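Local structure of ParB domain protein nuclease (Sulfolobus solfataricus, 5K5D) at residues E6-E11 with K81-S86; E12-E17 with V77-Y82; D22-T27 with Q88-A93; F49-D54 with T64-M69. The protein probably takes part in archaeal DNA segregation as a ParB-type partition protein of the pNOB8 kind, and is probably a nuclease. The protein carries 4 engineered substitutions. All blocks are in the same frame, centred on the assembly; numbering follows the deposited sequence.

Contact 1. Residues E6-E11 with K81-S86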
# COMPACT_ATOMS: atom_id res chain seq x y z
N GLU B 6 -13.25 -12.17 15.08
CA GLU B 6 -12.23 -11.52 15.90
C GLU B 6 -10.93 -12.31 15.85
O GLU B 6 -10.94 -13.54 15.81
CB GLU B 6 -12.70 -11.40 17.35
CG GLU B 6 -13.83 -10.41 17.55
CD GLU B 6 -14.51 -10.58 18.88
OE1 GLU B 6 -14.83 -9.55 19.51
OE2 GLU B 6 -14.73 -11.74 19.30
N LEU B 7 -9.81 -11.60 15.86
CA LEU B 7 -8.50 -12.24 15.82
C LEU B 7 -8.03 -12.60 17.22
O LEU B 7 -8.04 -11.76 18.12
CB LEU B 7 -7.47 -11.34 15.13
CG LEU B 7 -7.75 -11.02 13.66
CD1 LEU B 7 -6.56 -10.28 13.05
CD2 LEU B 7 -8.04 -12.29 12.88
N THR B 8 -7.62 -13.85 17.39
CA THR B 8 -7.10 -14.33 18.66
C THR B 8 -5.67 -14.84 18.49
O THR B 8 -5.30 -15.33 17.42
CB THR B 8 -7.94 -15.49 19.21
OG1 THR B 8 -7.33 -15.99 20.41
CG2 THR B 8 -8.01 -16.61 18.19
N TYR B 9 -4.88 -14.73 19.55
CA TYR B 9 -3.51 -15.22 19.50
C TYR B 9 -2.99 -15.55 20.89
O TYR B 9 -3.56 -15.15 21.90
CB TYR B 9 -2.59 -14.19 18.83
CG TYR B 9 -2.42 -12.92 19.61
CD1 TYR B 9 -1.47 -12.83 20.63
CD2 TYR B 9 -3.19 -11.80 19.35
CE1 TYR B 9 -1.30 -11.67 21.36
CE2 TYR B 9 -3.03 -10.63 20.07
CZ TYR B 9 -2.09 -10.57 21.07
OH TYR B 9 -1.92 -9.41 21.79
N THR B 10 -1.88 -16.28 20.92
CA THR B 10 -1.22 -16.60 22.17
C THR B 10 0.25 -16.24 22.06
O THR B 10 0.82 -16.20 20.96
CB THR B 10 -1.41 -18.08 22.53
OG1 THR B 10 -0.99 -18.90 21.42
CG2 THR B 10 -2.87 -18.38 22.82
N GLU B 11 0.87 -15.95 23.20
CA GLU B 11 2.27 -15.55 23.22
C GLU B 11 3.13 -16.77 23.52
O GLU B 11 2.90 -17.46 24.51
CB GLU B 11 2.49 -14.46 24.28
CG GLU B 11 3.53 -13.41 23.91
CD GLU B 11 4.95 -13.90 24.08
OE1 GLU B 11 5.15 -14.97 24.70
OE2 GLU B 11 5.88 -13.21 23.61
N LYS B 81 1.42 -16.12 18.06
CA LYS B 81 0.80 -17.11 17.19
C LYS B 81 -0.71 -16.91 17.16
O LYS B 81 -1.40 -17.15 18.16
CB LYS B 81 1.14 -18.53 17.64
CG LYS B 81 0.75 -19.60 16.63
CD LYS B 81 1.10 -20.99 17.11
CE LYS B 81 0.19 -21.43 18.25
NZ LYS B 81 0.52 -22.81 18.70
N TYR B 82 -1.21 -16.45 16.02
CA TYR B 82 -2.63 -16.24 15.84
C TYR B 82 -3.30 -17.53 15.41
O TYR B 82 -2.70 -18.36 14.74
CB TYR B 82 -2.87 -15.15 14.79
CG TYR B 82 -2.64 -13.77 15.33
CD1 TYR B 82 -1.36 -13.30 15.58
CD2 TYR B 82 -3.71 -12.92 15.59
CE1 TYR B 82 -1.15 -12.02 16.08
CE2 TYR B 82 -3.51 -11.65 16.08
CZ TYR B 82 -2.23 -11.21 16.33
OH TYR B 82 -2.04 -9.94 16.83
N ASP B 83 -4.57 -17.68 15.80
CA ASP B 83 -5.28 -18.93 15.57
C ASP B 83 -6.01 -18.94 14.24
O ASP B 83 -7.23 -19.09 14.18
CB ASP B 83 -6.26 -19.20 16.71
CG ASP B 83 -6.95 -20.53 16.57
OD1 ASP B 83 -6.28 -21.49 16.11
OD2 ASP B 83 -8.14 -20.63 16.90
N PHE B 84 -5.26 -18.79 13.16
CA PHE B 84 -5.84 -18.88 11.83
C PHE B 84 -4.78 -19.32 10.83
O PHE B 84 -3.59 -19.15 11.07
CB PHE B 84 -6.46 -17.55 11.41
CG PHE B 84 -5.46 -16.52 10.97
CD1 PHE B 84 -4.87 -15.67 11.89
CD2 PHE B 84 -5.11 -16.40 9.63
CE1 PHE B 84 -3.96 -14.72 11.48
CE2 PHE B 84 -4.20 -15.46 9.22
CZ PHE B 84 -3.62 -14.61 10.15
N ASP B 85 -5.23 -19.91 9.73
CA ASP B 85 -4.33 -20.37 8.69
C ASP B 85 -4.22 -19.29 7.63
O ASP B 85 -5.17 -19.03 6.89
CB ASP B 85 -4.86 -21.67 8.08
CG ASP B 85 -3.86 -22.36 7.19
OD1 ASP B 85 -3.06 -21.66 6.53
OD2 ASP B 85 -3.86 -23.61 7.16
N SER B 86 -3.05 -18.65 7.56
CA SER B 86 -2.83 -17.55 6.63
C SER B 86 -2.96 -18.00 5.18
O SER B 86 -3.23 -17.19 4.30
CB SER B 86 -1.45 -16.93 6.85
OG SER B 86 -0.43 -17.83 6.44

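Contact 2. Residues E12-E17 with V77-Y82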
# COMPACT_ATOMS: atom_id res chain seq x y z
N GLU B 12 4.10 -17.04 22.66
CA GLU B 12 4.99 -18.18 22.87
C GLU B 12 6.39 -17.96 22.31
O GLU B 12 6.61 -17.09 21.46
CB GLU B 12 4.38 -19.47 22.31
CG GLU B 12 4.06 -19.43 20.84
CD GLU B 12 3.52 -20.76 20.33
OE1 GLU B 12 4.34 -21.59 19.88
OE2 GLU B 12 2.30 -20.98 20.39
N VAL B 13 7.33 -18.75 22.81
CA VAL B 13 8.70 -18.70 22.34
C VAL B 13 9.02 -19.97 21.57
O VAL B 13 8.67 -21.07 21.99
CB VAL B 13 9.70 -18.57 23.49
CG1 VAL B 13 11.12 -18.51 22.96
CG2 VAL B 13 9.38 -17.33 24.31
N VAL B 14 9.68 -19.81 20.43
CA VAL B 14 9.98 -20.94 19.57
C VAL B 14 11.41 -20.83 19.04
O VAL B 14 12.01 -19.76 19.07
CB VAL B 14 9.02 -20.98 18.37
CG1 VAL B 14 7.60 -21.24 18.85
CG2 VAL B 14 9.09 -19.69 17.59
N SER B 15 11.94 -21.96 18.57
CA SER B 15 13.26 -21.96 17.94
C SER B 15 13.22 -21.03 16.74
O SER B 15 12.23 -20.99 16.00
CB SER B 15 13.66 -23.37 17.50
OG SER B 15 12.89 -23.82 16.40
N ILE B 16 14.29 -20.26 16.55
CA ILE B 16 14.31 -19.23 15.53
C ILE B 16 14.09 -19.80 14.13
O ILE B 16 13.60 -19.11 13.23
CB ILE B 16 15.62 -18.42 15.58
CG1 ILE B 16 15.52 -17.16 14.71
CG2 ILE B 16 16.81 -19.28 15.18
CD1 ILE B 16 16.64 -16.19 14.93
N GLU B 17 14.43 -21.07 13.95
CA GLU B 17 14.32 -21.71 12.65
C GLU B 17 12.95 -22.36 12.43
O GLU B 17 12.66 -22.90 11.36
CB GLU B 17 15.43 -22.75 12.47
CG GLU B 17 16.83 -22.17 12.64
CD GLU B 17 17.15 -21.11 11.61
OE1 GLU B 17 16.80 -21.30 10.43
OE2 GLU B 17 17.75 -20.08 11.98
N VAL B 77 12.89 -16.99 19.21
CA VAL B 77 12.21 -15.71 19.07
C VAL B 77 10.80 -15.74 19.65
O VAL B 77 10.04 -16.69 19.44
CB VAL B 77 12.20 -15.24 17.59
CG1 VAL B 77 11.88 -16.39 16.66
CG2 VAL B 77 11.24 -14.08 17.40
N LYS B 78 10.47 -14.69 20.40
CA LYS B 78 9.13 -14.52 20.95
C LYS B 78 8.19 -14.15 19.81
O LYS B 78 8.50 -13.30 18.99
CB LYS B 78 9.15 -13.40 21.99
CG LYS B 78 10.14 -13.62 23.13
CD LYS B 78 10.81 -12.32 23.59
CE LYS B 78 9.84 -11.37 24.28
NZ LYS B 78 8.86 -10.76 23.34
N ILE B 79 7.03 -14.82 19.76
CA ILE B 79 6.06 -14.53 18.72
C ILE B 79 4.63 -14.43 19.25
O ILE B 79 4.33 -14.82 20.38
CB ILE B 79 6.08 -15.59 17.59
CG1 ILE B 79 5.59 -16.95 18.10
CG2 ILE B 79 7.47 -15.70 16.99
CD1 ILE B 79 5.45 -18.00 17.01
N LEU B 80 3.75 -13.87 18.42
CA LEU B 80 2.32 -13.95 18.65
C LEU B 80 1.74 -14.91 17.62
O LEU B 80 1.61 -14.56 16.44
CB LEU B 80 1.67 -12.57 18.54
CG LEU B 80 2.16 -11.50 19.51
CD1 LEU B 80 1.32 -10.23 19.40
CD2 LEU B 80 2.14 -12.02 20.94
N LYS B 81 1.42 -16.12 18.06
CA LYS B 81 0.80 -17.11 17.19
C LYS B 81 -0.71 -16.91 17.16
O LYS B 81 -1.40 -17.15 18.16
CB LYS B 81 1.14 -18.53 17.64
CG LYS B 81 0.75 -19.60 16.63
CD LYS B 81 1.10 -20.99 17.11
CE LYS B 81 0.19 -21.43 18.25
NZ LYS B 81 0.52 -22.81 18.70
N TYR B 82 -1.21 -16.45 16.02
CA TYR B 82 -2.63 -16.24 15.84
C TYR B 82 -3.30 -17.53 15.41
O TYR B 82 -2.70 -18.36 14.74
CB TYR B 82 -2.87 -15.15 14.79
CG TYR B 82 -2.64 -13.77 15.33
CD1 TYR B 82 -1.36 -13.30 15.58
CD2 TYR B 82 -3.71 -12.92 15.59
CE1 TYR B 82 -1.15 -12.02 16.08
CE2 TYR B 82 -3.51 -11.65 16.08
CZ TYR B 82 -2.23 -11.21 16.33
OH TYR B 82 -2.04 -9.94 16.83

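Contact 3. Residues D22-T27 with Q88-A93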
# COMPACT_ATOMS: atom_id res chain seq x y z
N ASP B 22 6.72 -16.60 4.08
CA ASP B 22 5.82 -16.55 2.94
C ASP B 22 6.32 -15.43 2.04
O ASP B 22 6.36 -14.27 2.45
CB ASP B 22 4.40 -16.26 3.40
CG ASP B 22 3.41 -16.25 2.25
OD1 ASP B 22 2.63 -17.21 2.12
OD2 ASP B 22 3.41 -15.27 1.48
N ASP B 23 6.71 -15.77 0.82
CA ASP B 23 7.39 -14.80 -0.03
C ASP B 23 6.54 -13.57 -0.34
O ASP B 23 7.08 -12.50 -0.61
CB ASP B 23 7.89 -15.46 -1.31
CG ASP B 23 9.34 -15.12 -1.60
OD1 ASP B 23 9.59 -14.14 -2.34
OD2 ASP B 23 10.23 -15.82 -1.06
N GLU B 24 5.23 -13.72 -0.29
CA GLU B 24 4.34 -12.59 -0.52
C GLU B 24 4.39 -11.64 0.67
O GLU B 24 4.56 -10.44 0.50
CB GLU B 24 2.91 -13.04 -0.77
CG GLU B 24 2.02 -11.93 -1.31
CD GLU B 24 0.58 -12.04 -0.85
OE1 GLU B 24 0.36 -12.36 0.33
OE2 GLU B 24 -0.32 -11.80 -1.68
N PHE B 25 4.23 -12.19 1.87
CA PHE B 25 4.27 -11.37 3.08
C PHE B 25 5.65 -10.76 3.22
O PHE B 25 5.80 -9.64 3.73
CB PHE B 25 3.94 -12.21 4.31
CG PHE B 25 2.59 -12.86 4.25
CD1 PHE B 25 2.34 -14.04 4.94
CD2 PHE B 25 1.57 -12.30 3.50
CE1 PHE B 25 1.09 -14.64 4.88
CE2 PHE B 25 0.32 -12.90 3.43
CZ PHE B 25 0.08 -14.07 4.13
N LYS B 26 6.65 -11.49 2.76
CA LYS B 26 8.04 -11.06 2.85
C LYS B 26 8.28 -9.77 2.07
O LYS B 26 9.17 -8.99 2.40
CB LYS B 26 8.97 -12.15 2.33
CG LYS B 26 10.44 -11.77 2.31
CD LYS B 26 11.28 -12.94 1.82
CE LYS B 26 12.77 -12.66 1.99
NZ LYS B 26 13.59 -13.83 1.58
N THR B 27 7.47 -9.55 1.04
CA THR B 27 7.66 -8.40 0.17
C THR B 27 6.50 -7.41 0.20
O THR B 27 6.47 -6.48 -0.60
CB THR B 27 7.90 -8.84 -1.29
OG1 THR B 27 6.72 -9.46 -1.80
CG2 THR B 27 9.08 -9.81 -1.37
N GLN B 88 -5.23 -19.92 4.10
CA GLN B 88 -6.65 -20.03 3.80
C GLN B 88 -7.38 -18.73 4.09
O GLN B 88 -8.25 -18.31 3.31
CB GLN B 88 -7.28 -21.19 4.58
CG GLN B 88 -6.76 -22.56 4.17
CD GLN B 88 -7.57 -23.69 4.78
OE1 GLN B 88 -8.64 -24.04 4.28
NE2 GLN B 88 -7.06 -24.27 5.86
N GLU B 89 -7.04 -18.08 5.20
CA GLU B 89 -7.62 -16.79 5.54
C GLU B 89 -6.61 -15.65 5.33
O GLU B 89 -6.35 -14.87 6.24
CB GLU B 89 -8.11 -16.79 6.99
CG GLU B 89 -9.36 -17.64 7.23
CD GLU B 89 -9.65 -17.86 8.71
OE1 GLU B 89 -8.96 -18.69 9.34
OE2 GLU B 89 -10.56 -17.21 9.25
N ARG B 90 -6.06 -15.56 4.12
CA ARG B 90 -5.13 -14.50 3.78
C ARG B 90 -5.59 -13.13 4.28
O ARG B 90 -4.80 -12.36 4.82
CB ARG B 90 -4.92 -14.43 2.27
CG ARG B 90 -4.18 -15.61 1.68
CD ARG B 90 -2.67 -15.52 1.91
NE ARG B 90 -1.97 -15.13 0.70
CZ ARG B 90 -0.66 -15.24 0.53
NH1 ARG B 90 0.08 -15.74 1.51
NH2 ARG B 90 -0.09 -14.86 -0.60
N ASP B 91 -6.87 -12.84 4.09
CA ASP B 91 -7.42 -11.55 4.47
C ASP B 91 -7.00 -11.15 5.88
O ASP B 91 -6.75 -9.98 6.15
CB ASP B 91 -8.95 -11.51 4.31
CG ASP B 91 -9.65 -12.62 5.08
OD1 ASP B 91 -9.24 -13.79 4.94
OD2 ASP B 91 -10.62 -12.32 5.82
N LYS B 92 -6.90 -12.14 6.76
CA LYS B 92 -6.49 -11.88 8.14
C LYS B 92 -5.01 -11.52 8.23
O LYS B 92 -4.63 -10.63 9.00
CB LYS B 92 -6.81 -13.08 9.03
CG LYS B 92 -8.29 -13.23 9.35
CD LYS B 92 -8.54 -14.45 10.22
CE LYS B 92 -9.96 -14.47 10.76
NZ LYS B 92 -10.97 -14.51 9.67
N ALA B 93 -4.17 -12.19 7.45
CA ALA B 93 -2.75 -11.87 7.42
C ALA B 93 -2.55 -10.47 6.86
O ALA B 93 -1.76 -9.68 7.37
CB ALA B 93 -1.98 -12.89 6.58

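Contact 4. Residues F49-D54 with T64-M69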
# COMPACT_ATOMS: atom_id res chain seq x y z
N PHE B 49 9.55 -6.30 21.14
CA PHE B 49 8.26 -6.72 20.60
C PHE B 49 8.36 -8.08 19.92
O PHE B 49 9.36 -8.37 19.26
CB PHE B 49 7.76 -5.68 19.60
CG PHE B 49 7.40 -4.36 20.21
CD1 PHE B 49 6.60 -4.31 21.35
CD2 PHE B 49 7.86 -3.18 19.67
CE1 PHE B 49 6.27 -3.10 21.92
CE2 PHE B 49 7.53 -1.96 20.24
CZ PHE B 49 6.74 -1.92 21.37
N PRO B 50 7.33 -8.91 20.08
CA PRO B 50 7.32 -10.23 19.44
C PRO B 50 6.94 -10.12 17.97
O PRO B 50 6.34 -9.12 17.56
CB PRO B 50 6.23 -10.98 20.20
CG PRO B 50 5.28 -9.91 20.62
CD PRO B 50 6.13 -8.69 20.91
N LEU B 51 7.28 -11.14 17.19
CA LEU B 51 6.93 -11.18 15.78
C LEU B 51 5.53 -11.76 15.61
O LEU B 51 4.96 -12.31 16.56
CB LEU B 51 7.96 -11.99 15.00
CG LEU B 51 9.40 -11.53 15.14
CD1 LEU B 51 10.29 -12.27 14.16
CD2 LEU B 51 9.51 -10.03 14.94
N ILE B 52 4.99 -11.64 14.41
CA ILE B 52 3.62 -12.05 14.14
C ILE B 52 3.57 -13.28 13.24
O ILE B 52 4.01 -13.24 12.10
CB ILE B 52 2.83 -10.92 13.46
CG1 ILE B 52 2.90 -9.64 14.29
CG2 ILE B 52 1.41 -11.36 13.20
CD1 ILE B 52 2.42 -9.80 15.71
N ALA B 53 3.02 -14.37 13.76
CA ALA B 53 2.95 -15.61 12.99
C ALA B 53 1.56 -16.21 13.08
O ALA B 53 0.79 -15.90 13.99
CB ALA B 53 3.98 -16.60 13.49
N ASP B 54 1.23 -17.07 12.12
CA ASP B 54 -0.05 -17.74 12.15
C ASP B 54 0.04 -19.08 12.88
O ASP B 54 1.05 -19.40 13.51
CB ASP B 54 -0.62 -17.93 10.73
CG ASP B 54 0.05 -19.05 9.97
OD1 ASP B 54 0.91 -19.77 10.54
OD2 ASP B 54 -0.29 -19.23 8.78
N THR B 64 12.35 -8.45 8.39
CA THR B 64 13.65 -7.83 8.62
C THR B 64 14.16 -8.20 10.01
O THR B 64 15.26 -8.72 10.16
CB THR B 64 13.60 -6.31 8.42
OG1 THR B 64 13.26 -6.02 7.05
CG2 THR B 64 14.94 -5.67 8.74
N ARG B 65 13.34 -7.95 11.03
CA ARG B 65 13.67 -8.30 12.40
C ARG B 65 14.15 -9.74 12.55
O ARG B 65 15.15 -10.00 13.22
CB ARG B 65 12.48 -8.05 13.33
CG ARG B 65 12.15 -6.58 13.52
CD ARG B 65 10.89 -6.40 14.35
NE ARG B 65 9.69 -6.75 13.61
CZ ARG B 65 8.46 -6.68 14.11
NH1 ARG B 65 8.27 -6.29 15.37
NH2 ARG B 65 7.42 -7.02 13.36
N LEU B 66 13.45 -10.68 11.92
CA LEU B 66 13.86 -12.07 11.98
C LEU B 66 15.23 -12.26 11.34
O LEU B 66 16.07 -13.00 11.86
CB LEU B 66 12.84 -12.99 11.30
CG LEU B 66 13.23 -14.47 11.32
CD1 LEU B 66 13.30 -14.98 12.76
CD2 LEU B 66 12.30 -15.33 10.49
N ASP B 67 15.45 -11.60 10.21
CA ASP B 67 16.71 -11.71 9.49
C ASP B 67 17.88 -11.20 10.33
O ASP B 67 18.94 -11.82 10.40
CB ASP B 67 16.64 -10.97 8.16
CG ASP B 67 17.92 -11.11 7.35
OD1 ASP B 67 18.09 -12.15 6.68
OD2 ASP B 67 18.75 -10.18 7.39
N ILE B 68 17.67 -10.06 10.98
CA ILE B 68 18.66 -9.48 11.87
C ILE B 68 19.00 -10.44 13.01
O ILE B 68 20.17 -10.70 13.30
CB ILE B 68 18.18 -8.14 12.43
CG1 ILE B 68 17.86 -7.18 11.28
CG2 ILE B 68 19.20 -7.56 13.39
CD1 ILE B 68 17.25 -5.86 11.72
N MSE B 69 17.97 -10.97 13.66
CA MSE B 69 18.15 -11.86 14.80
C MSE B 69 18.86 -13.15 14.41
O MSE B 69 19.63 -13.71 15.19
CB MSE B 69 16.80 -12.20 15.43
CG MSE B 69 16.13 -11.03 16.12
SE MSE B 69 14.54 -11.60 17.08
CE MSE B 69 13.43 -12.05 15.55
O HOH W 1 5.21 -6.20 16.07

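Contact 1. Residues E6-E11 with K81-S86
Tyr9 and Tyr82 meet as a non-hydrogen-bonded pair where antiparallel strands 9-15 and 76-82 begin and end, their side chains alongside and pointing the same way. Followed outward, Tyr82 has CB 3.6 Å from Thr8 O, and with CG anti to the carbonyl carbon (chi1 -77°) the ring starts out alongside Tyr9 CB. CG and CD1 face that carbon, which sits over the ring centre, 3.5 Å from the centroid, in a CH-pi contact; CD2 lies 3.4 Å from Thr8 O, obliquely. At the ring edge Tyr82 CE2 is 4.1 Å from Leu7 CB. Farther out CZ approaches Tyr9 CD2 to 3.2 Å, and the terminal OH lies 3.3 Å from the same carbon. The rings form an oblique pair, planes 40° apart. An alanine in place of Tyr82 would probably leave a gap beside Leu7 and take away the ring that Tyr9 CB and CD2 rest on, leaving the Tyr9 ring freer to turn. Thr10 and Lys81 exchange two backbone hydrogen bonds, and Asp83 N donates to Thr8 O over 2.9 Å; Asp83 OD1 forms a salt bridge with Arg55. Main-chain bonds thus set the register, and aromatic carbon contacts join the tyrosine face.

Contact 2. Residues E12-E17 with V77-Y82
Glu12, Val13 and Val14 pair with Ile79, Lys78 and Val77 as an antiparallel ladder, which sets strand 9-15 at the outer edge of the mixed four-stranded sheet of the ParB-like N-terminal region. The short strand segments run at 125° to each other, so the pairing is strongly twisted. Two hydrogen-bonded pairs carry it. Glu12 O takes Ile79 N at 2.9 Å, with the donor nearly along the C=O axis, and Val14 O receives Val77 N at the same distance; each pair is closed by a longer return bond. Between them Val13 and Lys78 form the non-hydrogen-bonded pair, Val13 CG2 reaching Lys78 CG at 4.0 Å on the face they share. The other face is apolar at its centre. Val14 CG2 meets Ile79 CD1 at 4.1 Å, the side chains crossing at about a right angle, while Val77 CG1 packs against Ile16 CA. Glu12 places CG between its backbone N and carbonyl carbon (chi1 58°), and CG rests 4.0 Å from Ile79 CG1. Beyond it OE2 makes a salt bridge of 3.1 Å to Lys81 NZ, whose hydrogen bond is weak; Tyr57 OH bonds both OE1 and that NZ, tying the charged ends together. Around the ladder, Ile16 and Val77 lean on helix 63-71 through Leu66 and Met69, and strand 51-53 hydrogen-bonds to the other edge of strand 76-82.

Contact 3. Residues D22-T27 with Q88-A93
The guanidinium of Arg90 has Glu24 OE1 and Phe25 CE2 over the same face, while the Asp22 carboxylate comes to its edge, with CG in its plane. Glu24 reaches Arg90 tip to tip, its carboxylate only 9° from parallel with the guanidinium. OE1 lies 2.7 Å from Arg90 NH2 but well out of the plane: charge alone makes this salt bridge, with no N-H pointing at the oxygen. Asp22 does receive one: Arg90 NH1 donates to OD1 over 3.0 Å, from above the carboxylate plane. The Phe25 ring carries Asp22 OD2 3.7 Å above one face, toward the rim, and its CZ touches Ala93 CB at 3.4 Å. Asp22, the N-cap, holds CG anti to its backbone N (chi1 -178°), turning the carboxylate to the helix start; OD2 there accepts from Glu24 N at 3.0 Å and Phe25 N at 3.2 Å, from opposite faces. One carboxylate thereby caps the short, weakly bonded helix 23-26 and anchors the arginine. Glu24 OE2 extends the network to Arg122 of helix 109-128 and to Tyr94 OH, while Phe25 packs on Tyr94 and Ile97 of helix 90-99 and on Tyr63 of helix 63-71.

Contact 4. Residues F49-D54 with T64-M69
Leu51 of strand 51-53 packs on Arg65, Leu66 and Met69 of helix 63-71, which lies across the sheet in the alpha/beta fold of the ParB-like N-terminal region. Its two methyl groups divide the work. CD1 enters the tight, apolar part: it meets Met69 CE, of a selenomethionine, tip to tip at 3.4 Å and Leu66 CB at 3.9 Å. CD2 lies over the centre of the Arg65 guanidinium, 3.5 Å above its plane, and is also 3.9 Å from Arg65 CB. The Leu51 and Arg65 side chains run antiparallel alongside one another, and the bend in the arginine at chi3 (-73°) turns NE back to 3.5 Å from Leu51 CD2. Met69 and Leu51 both continue onto Val77 of strand 76-82, so this part belongs to the core between helix and sheet.

The polar side is looser. Phe49 is poorly ordered, and its CB stands 4.3 Å from Arg65 NH1. Arg65 NH2 forms a salt bridge with Asp61, while Arg65 N and Thr64 OG1 bond a citrate, probably from the crystallisation liquor, consistent with an anion-binding pocket at the start of the helix. An alanine at Arg65 would probably leave Asp61 without its charge mate and open a gap over Leu51 CD2. No direct hydrogen bond crosses here; instead a water in the guanidinium plane accepts from Arg65 NH1 at 3.1 Å and donates weakly to Pro50 O.

In the fold
Contacts 1 and 2 are successive parts of one ladder, their centres 12 Å apart, sharing Lys81 and Tyr82; Tyr9 CE1 of the first touches Leu80 CD2 of the second at 3.5 Å. Contact 4 lies on the other flank of strand 76-82, its centre only 8 Å from that of contact 2, and Leu80 N approaches Leu51 O to 2.7 Å there. Contact 1 also reaches helix 90-99, where Phe84 CE2 packs on Lys92 CB at 3.5 Å, and so borders contact 3. Contacts 3 and 4 do not touch: their nearest atoms are about 6 Å apart. The bound citrate is bordered by contact 4, through Thr64 and Arg65.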